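DUF192 domain-containing protein (Novosphingobium aromaticivorans, PDB 3M7A) is of unknown function but belongs to the DUF192 (COG1430) family and is probably exported, perhaps as a lipoprotein. Local coordinates at residues Pro16-Gln21 and Arg37-Arg42; Gly32-Arg37 and Leu130-Gly135; Ile64-Pro69 and Thr116-Glu121; Arg94-Ala99 and Leu110-Pro115. All blocks are in the same frame, centred on the assembly; numbering follows the deposited sequence. Where two conformers were deposited one is given.

From the N terminus, the loop 16-21 leads into strand 21-29, and contact 1 closes the first loop, where the far end of strand 32-41 comes back against 16-21. Contact 2 starts from the beginning of that same strand and joins it to the turn after helix 126-130; it shares R37 with contact 1, and because their segments alternate the two cross. Inside the long loop closed by contact 2 lies contact 3, which pairs strands 61-66 and 118-123 in the main sheet, and contact 4 is nested within contact 3, tying strand 95-102 to the corner after strand 110-112. E39 and A41 bond to I64 of contact 3, while V95 of contact 4 meets G135.

Contact 1. Residues Pro16-Gln21 and Arg37-Arg42; sequences PVSGLQ and RSELAR
E39 reaches from strand 32-41 to S18 and L20 of the loop 16-21. Its CB lies beside L20 CD1 at 4.1 Å, the two side chains crossing at about a right angle. CG stands anti to the carbonyl carbon (chi1 -76°), the rest of the chain is extended, and CG and then CD approach the serine hydroxyl. At the tip, OE1 accepts a 2.6 Å hydrogen bond from S18 OG, which comes in on the anti side of the carboxylate and slightly out of its plane. The same oxygen also forms a salt bridge with R54, which probably keeps the acid charged. S18 OG in turn accepts from L20 N at 3.0 Å. L20 lays CD2 against the carbonyl oxygen L40 O at 3.5 Å. Farther along, L40 N donates to Q21 O at 2.8 Å, while a water accepting from Q21 N and donating to L40 O replaces the return bond. The extended Q21 side chain runs beside L40, and Q21 NE2 lies 3.8 Å from L40 CD1 in one of the two conformers of L40. The arrangement is that of an ST turn at S18 delivering the chain into the open end of an antiparallel beta hairpin, strands 21-29 and 32-41.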
loop_
_atom_site.group_PDB
_atom_site.type_symbol
_atom_site.label_atom_id
_atom_site.label_comp_id
_atom_site.label_asym_id
_atom_site.label_seq_id
_atom_site.Cartn_x
_atom_site.Cartn_y
_atom_site.Cartn_z
ATOM N N PRO A 16 10.567 8.711 -10.463
ATOM C CA PRO A 16 10.863 9.866 -11.321
ATOM C C PRO A 16 9.813 10.965 -11.314
ATOM O O PRO A 16 10.108 12.097 -11.750
ATOM C CB PRO A 16 11.015 9.234 -12.721
ATOM C CG PRO A 16 10.149 8.011 -12.659
ATOM C CD PRO A 16 10.380 7.480 -11.264
ATOM N N VAL A 17 8.592 10.638 -10.892
ATOM C CA VAL A 17 7.502 11.640 -10.835
ATOM C C VAL A 17 7.463 12.326 -9.464
ATOM O O VAL A 17 7.474 13.574 -9.347
ATOM C CB VAL A 17 6.127 11.009 -11.157
ATOM C CG1 VAL A 17 4.975 12.057 -11.072
ATOM C CG2 VAL A 17 6.156 10.353 -12.560
ATOM N N SER A 18 7.433 11.511 -8.418
ATOM C CA SER A 18 7.233 12.015 -7.073
ATOM C C SER A 18 8.520 12.355 -6.338
ATOM O O SER A 18 8.478 13.043 -5.309
ATOM C CB SER A 18 6.498 10.964 -6.255
ATOM O OG SER A 18 7.356 9.846 -6.060
ATOM N N GLY A 19 9.649 11.836 -6.816
ATOM C CA GLY A 19 10.892 11.936 -6.073
ATOM C C GLY A 19 10.958 11.123 -4.789
ATOM O O GLY A 19 11.946 11.221 -4.074
ATOM N N LEU A 20 9.909 10.336 -4.487
ATOM C CA LEU A 20 9.879 9.545 -3.275
ATOM C C LEU A 20 10.822 8.328 -3.415
ATOM O O LEU A 20 11.064 7.820 -4.501
ATOM C CB LEU A 20 8.462 9.089 -2.954
ATOM C CG LEU A 20 7.442 10.178 -2.662
ATOM C CD1 LEU A 20 6.035 9.576 -2.553
ATOM C CD2 LEU A 20 7.751 10.932 -1.357
ATOM N N GLN A 21 11.350 7.866 -2.299
ATOM C CA GLN A 21 12.108 6.639 -2.277
ATOM C C GLN A 21 11.181 5.494 -2.676
ATOM O O GLN A 21 10.017 5.462 -2.269
ATOM C CB GLN A 21 12.655 6.386 -0.869
ATOM C CG GLN A 21 13.671 5.286 -0.840
ATOM C CD GLN A 21 14.196 4.915 0.544
ATOM O OE1 GLN A 21 15.106 4.084 0.646
ATOM N NE2 GLN A 21 13.628 5.492 1.608
ATOM N N ARG A 37 7.164 -2.968 -5.397
ATOM C CA ARG A 37 8.101 -1.856 -5.352
ATOM C C ARG A 37 7.282 -0.597 -5.048
ATOM O O ARG A 37 6.504 -0.155 -5.894
ATOM C CB ARG A 37 8.825 -1.691 -6.692
ATOM C CG ARG A 37 9.636 -2.850 -7.180
ATOM C CD ARG A 37 10.830 -3.071 -6.384
ATOM N NE ARG A 37 11.748 -1.927 -6.365
ATOM C CZ ARG A 37 12.901 -1.907 -5.703
ATOM N NH1 ARG A 37 13.279 -2.971 -4.970
ATOM N NH2 ARG A 37 13.659 -0.801 -5.723
ATOM N N SER A 38 7.453 -0.062 -3.849
ATOM C CA SER A 38 6.524 0.918 -3.315
ATOM C C SER A 38 7.170 2.261 -3.023
ATOM O O SER A 38 8.157 2.340 -2.324
ATOM C CB SER A 38 5.911 0.347 -2.031
ATOM O OG SER A 38 5.255 -0.870 -2.285
ATOM N N GLU A 39 6.567 3.319 -3.538
ATOM C CA GLU A 39 6.928 4.670 -3.113
ATOM C C GLU A 39 6.642 4.817 -1.623
ATOM O O GLU A 39 5.560 4.404 -1.173
ATOM C CB GLU A 39 6.087 5.679 -3.875
ATOM C CG GLU A 39 6.546 5.883 -5.320
ATOM C CD GLU A 39 5.507 6.677 -6.081
ATOM O OE1 GLU A 39 5.587 7.921 -6.024
ATOM O OE2 GLU A 39 4.555 6.075 -6.658
ATOM N N LEU A 40 7.534 5.481 -0.891
ATOM C CA LEU A 40 7.415 5.622 0.549
ATOM C C LEU A 40 6.936 7.030 0.876
ATOM O O LEU A 40 7.657 8.015 0.663
ATOM C CB LEU A 40 8.775 5.331 1.195
ATOM C CG LEU A 40 8.824 5.112 2.704
ATOM C CD1 LEU A 40 10.247 4.701 3.110
ATOM C CD2 LEU A 40 8.380 6.356 3.464
ATOM N N ALA A 41 5.714 7.105 1.376
ATOM C CA ALA A 41 5.136 8.369 1.831
ATOM C C ALA A 41 5.224 8.380 3.343
ATOM O O ALA A 41 4.669 7.506 4.014
ATOM C CB ALA A 41 3.677 8.461 1.394
ATOM N N ARG A 42 5.926 9.373 3.875
ATOM C CA ARG A 42 6.138 9.448 5.318
ATOM C C ARG A 42 5.523 10.663 6.000
ATOM O O ARG A 42 4.861 10.534 7.027
ATOM C CB ARG A 42 7.615 9.421 5.656
ATOM C CG ARG A 42 7.811 8.970 7.043
ATOM C CD ARG A 42 9.193 8.816 7.439
ATOM N NE ARG A 42 9.954 7.678 6.914
ATOM C CZ ARG A 42 10.067 6.462 7.463
ATOM N NH1 ARG A 42 9.335 6.086 8.508
ATOM N NH2 ARG A 42 10.944 5.623 6.960
HETATM O O HOH W 1 10.217 8.837 0.280
#

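Contact 2. Residues Gly32-Arg37 and Leu130-Gly135; sequences GRHVFR and LGIKPG
H34 NE2 and L130 O, on the two sides of the contact, share one partner: S31 OG is hydrogen-bonded to H34 NE2 and, weakly, to both L130 O and G131 O. One serine hydroxyl thus ties the imidazole to the carbonyls of a helix end. That end belongs to helix 126-130, which closes in a Schellman motif: G131, with positive phi, is the C-prime residue, and I132 N reaches back to A127 O. Between ring and carbonyl themselves there is close contact without a bond, H34 CE1 being 3.3 Å from L130 O, while NE2 approaches the same oxygen at a poor angle. H34 lies alongside L130 and I132, pointing the opposite way to both. Its CG stands anti to the carbonyl carbon (chi1 -50°), and chi2 (-81°) sets the turn of the ring, over one face of which L130 CB lies in a CH-pi contact, 3.9 Å from the centroid and 30° off the normal. I132 CG1 approaches H34 CD2 at 3.7 Å. Two residues on, F36 points from the same side of strand 32-41 and is also buried against L120 and L126. It meets the capped helix end tip to tip, near the plane of its ring: F36 CZ lies 3.7 Å from L130 CD1 and 4.1 Å from I132 CD1.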
loop_
_atom_site.group_PDB
_atom_site.type_symbol
_atom_site.label_atom_id
_atom_site.label_comp_id
_atom_site.label_asym_id
_atom_site.label_seq_id
_atom_site.Cartn_x
_atom_site.Cartn_y
_atom_site.Cartn_z
ATOM N N GLY A 32 0.817 -17.123 -0.113
ATOM C CA GLY A 32 2.193 -17.053 -0.538
ATOM C C GLY A 32 2.816 -15.697 -0.195
ATOM O O GLY A 32 2.373 -15.025 0.746
ATOM N N ARG A 33 3.818 -15.316 -0.976
ATOM C CA ARG A 33 4.579 -14.105 -0.765
ATOM C C ARG A 33 4.465 -13.240 -1.993
ATOM O O ARG A 33 4.777 -13.685 -3.096
ATOM C CB ARG A 33 6.047 -14.416 -0.433
ATOM C CG ARG A 33 6.937 -13.190 -0.182
ATOM C CD ARG A 33 8.318 -13.652 0.197
ATOM N NE ARG A 33 9.220 -12.643 0.739
ATOM C CZ ARG A 33 9.288 -12.275 2.016
ATOM N NH1 ARG A 33 8.405 -12.726 2.896
ATOM N NH2 ARG A 33 10.269 -11.476 2.422
ATOM N N HIS A 34 4.033 -11.994 -1.777
ATOM C CA HIS A 34 3.842 -10.994 -2.833
ATOM C C HIS A 34 4.789 -9.842 -2.589
ATOM O O HIS A 34 5.063 -9.512 -1.428
ATOM C CB HIS A 34 2.400 -10.475 -2.821
ATOM C CG HIS A 34 1.398 -11.568 -2.810
ATOM N ND1 HIS A 34 1.024 -12.248 -3.944
ATOM C CD2 HIS A 34 0.730 -12.138 -1.784
ATOM C CE1 HIS A 34 0.154 -13.187 -3.619
ATOM N NE2 HIS A 34 -0.053 -13.138 -2.314
ATOM N N VAL A 35 5.256 -9.220 -3.666
ATOM C CA VAL A 35 6.274 -8.183 -3.586
ATOM C C VAL A 35 5.843 -6.962 -4.400
ATOM O O VAL A 35 5.447 -7.105 -5.551
ATOM C CB VAL A 35 7.648 -8.685 -4.159
ATOM C CG1 VAL A 35 8.708 -7.600 -3.992
ATOM C CG2 VAL A 35 8.068 -9.964 -3.478
ATOM N N PHE A 36 5.909 -5.782 -3.792
ATOM C CA PHE A 36 5.552 -4.518 -4.429
ATOM C C PHE A 36 6.705 -3.539 -4.291
ATOM O O PHE A 36 7.113 -3.252 -3.176
ATOM C CB PHE A 36 4.276 -3.948 -3.821
ATOM C CG PHE A 36 3.130 -4.900 -3.878
ATOM C CD1 PHE A 36 2.365 -5.014 -5.022
ATOM C CD2 PHE A 36 2.829 -5.739 -2.810
ATOM C CE1 PHE A 36 1.306 -5.909 -5.102
ATOM C CE2 PHE A 36 1.789 -6.654 -2.875
ATOM C CZ PHE A 36 1.014 -6.730 -4.013
ATOM N N ARG A 37 7.164 -2.968 -5.397
ATOM C CA ARG A 37 8.101 -1.856 -5.352
ATOM C C ARG A 37 7.282 -0.597 -5.048
ATOM O O ARG A 37 6.504 -0.155 -5.894
ATOM C CB ARG A 37 8.825 -1.691 -6.692
ATOM C CG ARG A 37 9.636 -2.850 -7.180
ATOM C CD ARG A 37 10.830 -3.071 -6.384
ATOM N NE ARG A 37 11.748 -1.927 -6.365
ATOM C CZ ARG A 37 12.901 -1.907 -5.703
ATOM N NH1 ARG A 37 13.279 -2.971 -4.970
ATOM N NH2 ARG A 37 13.659 -0.801 -5.723
ATOM N N LEU A 130 -4.806 -11.883 -5.747
ATOM C CA LEU A 130 -3.593 -12.460 -5.152
ATOM C C LEU A 130 -3.833 -13.333 -3.944
ATOM O O LEU A 130 -2.985 -14.176 -3.611
ATOM C CB LEU A 130 -2.603 -11.346 -4.792
ATOM C CG LEU A 130 -2.016 -10.567 -5.972
ATOM C CD1 LEU A 130 -1.101 -9.453 -5.457
ATOM C CD2 LEU A 130 -1.298 -11.461 -6.968
ATOM N N GLY A 131 -4.955 -13.128 -3.281
ATOM C CA GLY A 131 -5.244 -13.816 -2.051
ATOM C C GLY A 131 -4.753 -13.154 -0.783
ATOM O O GLY A 131 -4.693 -13.824 0.248
ATOM N N ILE A 132 -4.416 -11.871 -0.847
ATOM C CA ILE A 132 -3.989 -11.123 0.336
ATOM C C ILE A 132 -5.190 -10.970 1.266
ATOM O O ILE A 132 -6.296 -10.626 0.821
ATOM C CB ILE A 132 -3.374 -9.767 -0.073
ATOM C CG1 ILE A 132 -2.051 -9.973 -0.829
ATOM C CG2 ILE A 132 -3.169 -8.877 1.161
ATOM C CD1 ILE A 132 -1.476 -8.728 -1.473
ATOM N N LYS A 133 -4.980 -11.258 2.550
ATOM C CA LYS A 133 -6.066 -11.291 3.537
ATOM C C LYS A 133 -5.656 -10.656 4.860
ATOM O O LYS A 133 -4.486 -10.624 5.188
ATOM C CB LYS A 133 -6.504 -12.740 3.774
ATOM C CG LYS A 133 -7.280 -13.317 2.583
ATOM C CD LYS A 133 -7.589 -14.782 2.697
ATOM C CE LYS A 133 -8.363 -15.239 1.468
ATOM N NZ LYS A 133 -9.595 -14.445 1.243
ATOM N N PRO A 134 -6.643 -10.189 5.637
ATOM C CA PRO A 134 -6.347 -9.774 6.995
ATOM C C PRO A 134 -5.592 -10.865 7.734
ATOM O O PRO A 134 -5.889 -12.064 7.592
ATOM C CB PRO A 134 -7.731 -9.508 7.591
ATOM C CG PRO A 134 -8.571 -9.088 6.399
ATOM C CD PRO A 134 -8.073 -9.991 5.294
ATOM N N GLY A 135 -4.602 -10.451 8.524
ATOM C CA GLY A 135 -3.687 -11.357 9.192
ATOM C C GLY A 135 -2.344 -11.566 8.506
ATOM O O GLY A 135 -1.368 -11.974 9.155
#

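Contact 3. Residues Ile64-Pro69 and Thr116-Glu121; sequences IFLRNP and TLAVLE
F65 and V119 form an antiparallel hydrogen-bonded pair, with F65 N to V119 O at 2.8 Å and V119 N to F65 O at 3.0 Å. I64 with L120 and L66 with A118 are the non-hydrogen-bonded pairs on either side of it. Beyond L66, R67 N continues the series by donating to L117 O.

Apolar contacts cover both faces of the sheet. On the face of I64, L66, A118 and L120, the I64 CG1 branch is, in one of its two conformers, anti to the backbone N (chi1 -176°), and its CD1 then lies 4.1 Å from A118 CB and equally far from L120 CB; L66 CD2 touches A118 CB at 3.8 Å. On the other face F65 CB packs on V119 CB.

The E121 carboxylate packs obliquely against the F65 ring, E121 CD 3.4 Å from F65 CE1, with the carboxylate and ring planes turned 57° apart. F75 meets the F65 ring edge to face.

Polar side-chain contacts fall to R67. Its chain bends at chi3 (60°), which brings NE to T116 O, in the plane of the guanidinium, for a weak 3.3 Å hydrogen bond. NH1 and NH2 are held elsewhere, by Q47 OE1 and D71 O, while T116 OG1 bonds to G114 O and A73 N.

Strand 118-123 is an inner strand of the sheet, flanked by strands 61-66 and 84-89, and on the side of the latter L117 and A118 both face V89 in a classic beta bulge.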
loop_
_atom_site.group_PDB
_atom_site.type_symbol
_atom_site.label_atom_id
_atom_site.label_comp_id
_atom_site.label_asym_id
_atom_site.label_seq_id
_atom_site.Cartn_x
_atom_site.Cartn_y
_atom_site.Cartn_z
ATOM N N ILE A 64 3.563 2.810 -0.095
ATOM C CA ILE A 64 3.563 2.452 1.316
ATOM C C ILE A 64 3.611 3.754 2.134
ATOM O O ILE A 64 4.447 4.627 1.889
ATOM C CB ILE A 64 4.731 1.460 1.654
ATOM C CG1 ILE A 64 4.680 0.986 3.118
ATOM C CG2 ILE A 64 6.094 2.042 1.353
ATOM C CD1 ILE A 64 3.647 -0.055 3.394
ATOM N N PHE A 65 2.700 3.860 3.088
ATOM C CA PHE A 65 2.512 5.003 3.950
ATOM C C PHE A 65 2.963 4.564 5.339
ATOM O O PHE A 65 2.371 3.658 5.909
ATOM C CB PHE A 65 1.038 5.401 4.000
ATOM C CG PHE A 65 0.410 5.795 2.662
ATOM C CD1 PHE A 65 0.201 4.866 1.670
ATOM C CD2 PHE A 65 -0.045 7.089 2.453
ATOM C CE1 PHE A 65 -0.395 5.242 0.486
ATOM C CE2 PHE A 65 -0.649 7.460 1.267
ATOM C CZ PHE A 65 -0.834 6.534 0.282
ATOM N N LEU A 66 4.039 5.149 5.869
ATOM C CA LEU A 66 4.636 4.717 7.139
ATOM C C LEU A 66 4.323 5.769 8.178
ATOM O O LEU A 66 4.607 6.959 7.983
ATOM C CB LEU A 66 6.140 4.502 7.031
ATOM C CG LEU A 66 6.580 3.358 6.142
ATOM C CD1 LEU A 66 8.124 3.234 6.217
ATOM C CD2 LEU A 66 5.852 2.028 6.483
ATOM N N ARG A 67 3.718 5.327 9.268
ATOM C CA ARG A 67 3.101 6.245 10.205
ATOM C C ARG A 67 3.688 6.178 11.578
ATOM O O ARG A 67 3.807 5.132 12.172
ATOM C CB ARG A 67 1.616 5.964 10.308
ATOM C CG ARG A 67 0.942 6.103 8.965
ATOM C CD ARG A 67 -0.468 5.614 8.977
ATOM N NE ARG A 67 -1.351 6.296 9.916
ATOM C CZ ARG A 67 -1.889 7.488 9.711
ATOM N NH1 ARG A 67 -1.630 8.189 8.616
ATOM N NH2 ARG A 67 -2.715 8.004 10.598
ATOM N N ASN A 68 4.039 7.347 12.087
ATOM C CA ASN A 68 4.542 7.482 13.445
ATOM C C ASN A 68 4.201 8.890 13.934
ATOM O O ASN A 68 4.716 9.859 13.380
ATOM C CB ASN A 68 6.046 7.231 13.553
ATOM C CG ASN A 68 6.515 7.149 14.995
ATOM O OD1 ASN A 68 5.754 7.447 15.928
ATOM N ND2 ASN A 68 7.763 6.761 15.198
ATOM N N PRO A 69 3.336 9.020 14.957
ATOM C CA PRO A 69 2.685 7.933 15.684
ATOM C C PRO A 69 1.703 7.136 14.809
ATOM O O PRO A 69 1.189 7.663 13.806
ATOM C CB PRO A 69 1.948 8.669 16.803
ATOM C CG PRO A 69 1.596 9.968 16.200
ATOM C CD PRO A 69 2.762 10.332 15.324
ATOM N N THR A 116 -2.922 2.528 13.061
ATOM C CA THR A 116 -2.407 2.119 11.762
ATOM C C THR A 116 -0.909 2.442 11.677
ATOM O O THR A 116 -0.521 3.622 11.648
ATOM C CB THR A 116 -3.133 2.868 10.653
ATOM O OG1 THR A 116 -4.545 2.728 10.829
ATOM C CG2 THR A 116 -2.744 2.348 9.277
ATOM N N LEU A 117 -0.073 1.401 11.679
ATOM C CA LEU A 117 1.372 1.537 11.527
ATOM C C LEU A 117 1.758 1.850 10.080
ATOM O O LEU A 117 2.706 2.594 9.836
ATOM C CB LEU A 117 2.038 0.244 12.021
ATOM C CG LEU A 117 3.559 0.223 11.886
ATOM C CD1 LEU A 117 4.223 1.295 12.766
ATOM C CD2 LEU A 117 4.080 -1.161 12.266
ATOM N N ALA A 118 1.072 1.228 9.127
ATOM C CA ALA A 118 1.384 1.418 7.712
ATOM C C ALA A 118 0.135 1.194 6.881
ATOM O O ALA A 118 -0.807 0.551 7.319
ATOM C CB ALA A 118 2.510 0.460 7.274
ATOM N N VAL A 119 0.152 1.703 5.662
ATOM C CA VAL A 119 -0.854 1.444 4.668
ATOM C C VAL A 119 -0.148 1.129 3.362
ATOM O O VAL A 119 0.805 1.797 3.005
ATOM C CB VAL A 119 -1.789 2.658 4.468
ATOM C CG1 VAL A 119 -2.885 2.344 3.453
ATOM C CG2 VAL A 119 -2.419 3.078 5.822
ATOM N N LEU A 120 -0.624 0.097 2.662
ATOM C CA LEU A 120 -0.097 -0.269 1.363
ATOM C C LEU A 120 -1.236 -0.124 0.362
ATOM O O LEU A 120 -2.304 -0.743 0.514
ATOM C CB LEU A 120 0.429 -1.700 1.380
ATOM C CG LEU A 120 0.888 -2.209 0.023
ATOM C CD1 LEU A 120 2.143 -1.459 -0.492
ATOM C CD2 LEU A 120 1.195 -3.711 0.096
ATOM N N GLU A 121 -1.020 0.711 -0.648
ATOM C CA GLU A 121 -1.964 0.841 -1.763
ATOM C C GLU A 121 -1.434 0.138 -3.012
ATOM O O GLU A 121 -0.287 0.330 -3.385
ATOM C CB GLU A 121 -2.223 2.321 -2.104
ATOM C CG GLU A 121 -2.968 3.054 -1.007
ATOM C CD GLU A 121 -3.236 4.513 -1.265
ATOM O OE1 GLU A 121 -2.722 5.087 -2.225
ATOM O OE2 GLU A 121 -3.973 5.094 -0.442
#

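Contact 4. Residues Arg94-Ala99 and Leu110-Pro115; sequences RVMNIA and LPAAGP
The corner at A113 and G114, where the chain leaves strand 110-112 to run on toward strand 118-123, is clasped by the side chain of N97 from strand 95-102. The two strands are nearly antiparallel, but their axes approach no closer than 7.8 Å, and the asparagine amide spans the gap. Its CG sits between the backbone N and the carbonyl carbon (chi1 68°). Both amide atoms reach the backbone of 110-115. OD1 accepts from A113 N at 2.9 Å, the donor standing well above the carbonyl plane. ND2 donates to P111 O at 3.2 Å, in the plane of that carbonyl and on a lone pair. Next to it M96, a selenomethionine in this crystal, packs over the corner. Its CB touches A113 CB at 3.9 Å, and the chain then bends at chi3 (-65°), which carries CE to 3.5 Å from P115 O and 3.6 Å from G114 O. CE also faces A112 CB. At the other end of the contact A99 CB and L110 CB meet at 4.2 Å. Strand 84-89 borders both sides, its F88 touching N97 and A112. Because N97 accepts through its oxygen and donates through its nitrogen to the same segment, 110-115, the two bonds together define which way round the amide sits and should restrain its rotation, and they take up one N-H and one carbonyl of the backbone at the turn.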
loop_
_atom_site.group_PDB
_atom_site.type_symbol
_atom_site.label_atom_id
_atom_site.label_comp_id
_atom_site.label_asym_id
_atom_site.label_seq_id
_atom_site.Cartn_x
_atom_site.Cartn_y
_atom_site.Cartn_z
ATOM N N ARG A 94 0.735 -6.796 10.784
ATOM C CA ARG A 94 -0.250 -7.647 10.114
ATOM C C ARG A 94 -1.383 -6.795 9.541
ATOM O O ARG A 94 -1.782 -5.762 10.104
ATOM C CB ARG A 94 -0.786 -8.729 11.056
ATOM C CG ARG A 94 0.264 -9.717 11.445
ATOM C CD ARG A 94 -0.286 -10.864 12.293
ATOM N NE ARG A 94 0.803 -11.787 12.634
ATOM C CZ ARG A 94 1.302 -12.735 11.837
ATOM N NH1 ARG A 94 0.822 -12.925 10.609
ATOM N NH2 ARG A 94 2.331 -13.472 12.253
ATOM N N VAL A 95 -1.939 -7.267 8.428
ATOM C CA VAL A 95 -3.080 -6.604 7.804
ATOM C C VAL A 95 -4.275 -6.694 8.752
ATOM O O VAL A 95 -4.642 -7.772 9.207
ATOM C CB VAL A 95 -3.415 -7.254 6.444
ATOM C CG1 VAL A 95 -4.687 -6.632 5.831
ATOM C CG2 VAL A 95 -2.231 -7.192 5.459
HETATM N N MSE A 96 -4.875 -5.544 9.046
HETATM C CA MSE A 96 -6.096 -5.470 9.837
HETATM C C MSE A 96 -7.348 -5.579 8.969
HETATM O O MSE A 96 -8.300 -6.292 9.308
HETATM C CB MSE A 96 -6.173 -4.146 10.600
HETATM C CG MSE A 96 -5.092 -3.975 11.635
HETATM SE SE MSE A 96 -5.212 -2.291 12.583
HETATM C CE MSE A 96 -4.876 -1.083 11.131
ATOM N N ASN A 97 -7.358 -4.840 7.874
ATOM C CA ASN A 97 -8.508 -4.721 7.033
ATOM C C ASN A 97 -8.065 -4.133 5.693
ATOM O O ASN A 97 -6.973 -3.542 5.562
ATOM C CB ASN A 97 -9.632 -3.867 7.652
ATOM C CG ASN A 97 -9.290 -2.395 7.789
ATOM O OD1 ASN A 97 -8.350 -2.022 8.506
ATOM N ND2 ASN A 97 -10.082 -1.550 7.138
ATOM N N ILE A 98 -8.902 -4.341 4.679
ATOM C CA ILE A 98 -8.635 -3.883 3.332
ATOM C C ILE A 98 -9.864 -3.105 2.855
ATOM O O ILE A 98 -10.984 -3.613 2.964
ATOM C CB ILE A 98 -8.365 -5.082 2.389
ATOM C CG1 ILE A 98 -7.175 -5.943 2.893
ATOM C CG2 ILE A 98 -8.127 -4.575 0.945
ATOM C CD1 ILE A 98 -6.960 -7.212 2.106
ATOM N N ALA A 99 -9.653 -1.905 2.327
ATOM C CA ALA A 99 -10.697 -1.184 1.593
ATOM C C ALA A 99 -10.497 -1.557 0.129
ATOM O O ALA A 99 -9.624 -0.997 -0.531
ATOM C CB ALA A 99 -10.632 0.318 1.800
ATOM N N LEU A 110 -12.630 6.016 4.161
ATOM C CA LEU A 110 -12.233 4.607 4.172
ATOM C C LEU A 110 -11.366 4.420 5.402
ATOM O O LEU A 110 -10.173 4.698 5.378
ATOM C CB LEU A 110 -11.445 4.283 2.903
ATOM C CG LEU A 110 -12.184 4.606 1.603
ATOM C CD1 LEU A 110 -11.206 4.452 0.453
ATOM C CD2 LEU A 110 -13.449 3.722 1.452
ATOM N N PRO A 111 -11.970 3.968 6.508
ATOM C CA PRO A 111 -11.232 3.915 7.773
ATOM C C PRO A 111 -10.462 2.628 7.988
ATOM O O PRO A 111 -10.920 1.543 7.622
ATOM C CB PRO A 111 -12.340 4.005 8.820
ATOM C CG PRO A 111 -13.517 3.403 8.131
ATOM C CD PRO A 111 -13.412 3.797 6.712
ATOM N N ALA A 112 -9.326 2.748 8.639
ATOM C CA ALA A 112 -8.618 1.607 9.193
ATOM C C ALA A 112 -9.424 1.029 10.347
ATOM O O ALA A 112 -10.205 1.729 10.994
ATOM C CB ALA A 112 -7.212 2.037 9.705
ATOM N N ALA A 113 -9.138 -0.236 10.671
ATOM C CA ALA A 113 -9.784 -0.892 11.795
ATOM C C ALA A 113 -9.331 -0.344 13.133
ATOM O O ALA A 113 -9.985 -0.589 14.127
ATOM C CB ALA A 113 -9.473 -2.382 11.745
ATOM N N GLY A 114 -8.212 0.369 13.175
ATOM C CA GLY A 114 -7.629 0.847 14.421
ATOM C C GLY A 114 -6.304 1.527 14.173
ATOM O O GLY A 114 -5.970 1.819 13.017
ATOM N N PRO A 115 -5.499 1.733 15.236
ATOM C CA PRO A 115 -4.159 2.303 15.093
ATOM C C PRO A 115 -3.416 1.663 13.927
ATOM O O PRO A 115 -3.337 0.448 13.819
ATOM C CB PRO A 115 -3.522 2.030 16.455
ATOM C CG PRO A 115 -4.688 2.075 17.408
ATOM C CD PRO A 115 -5.853 1.470 16.649
#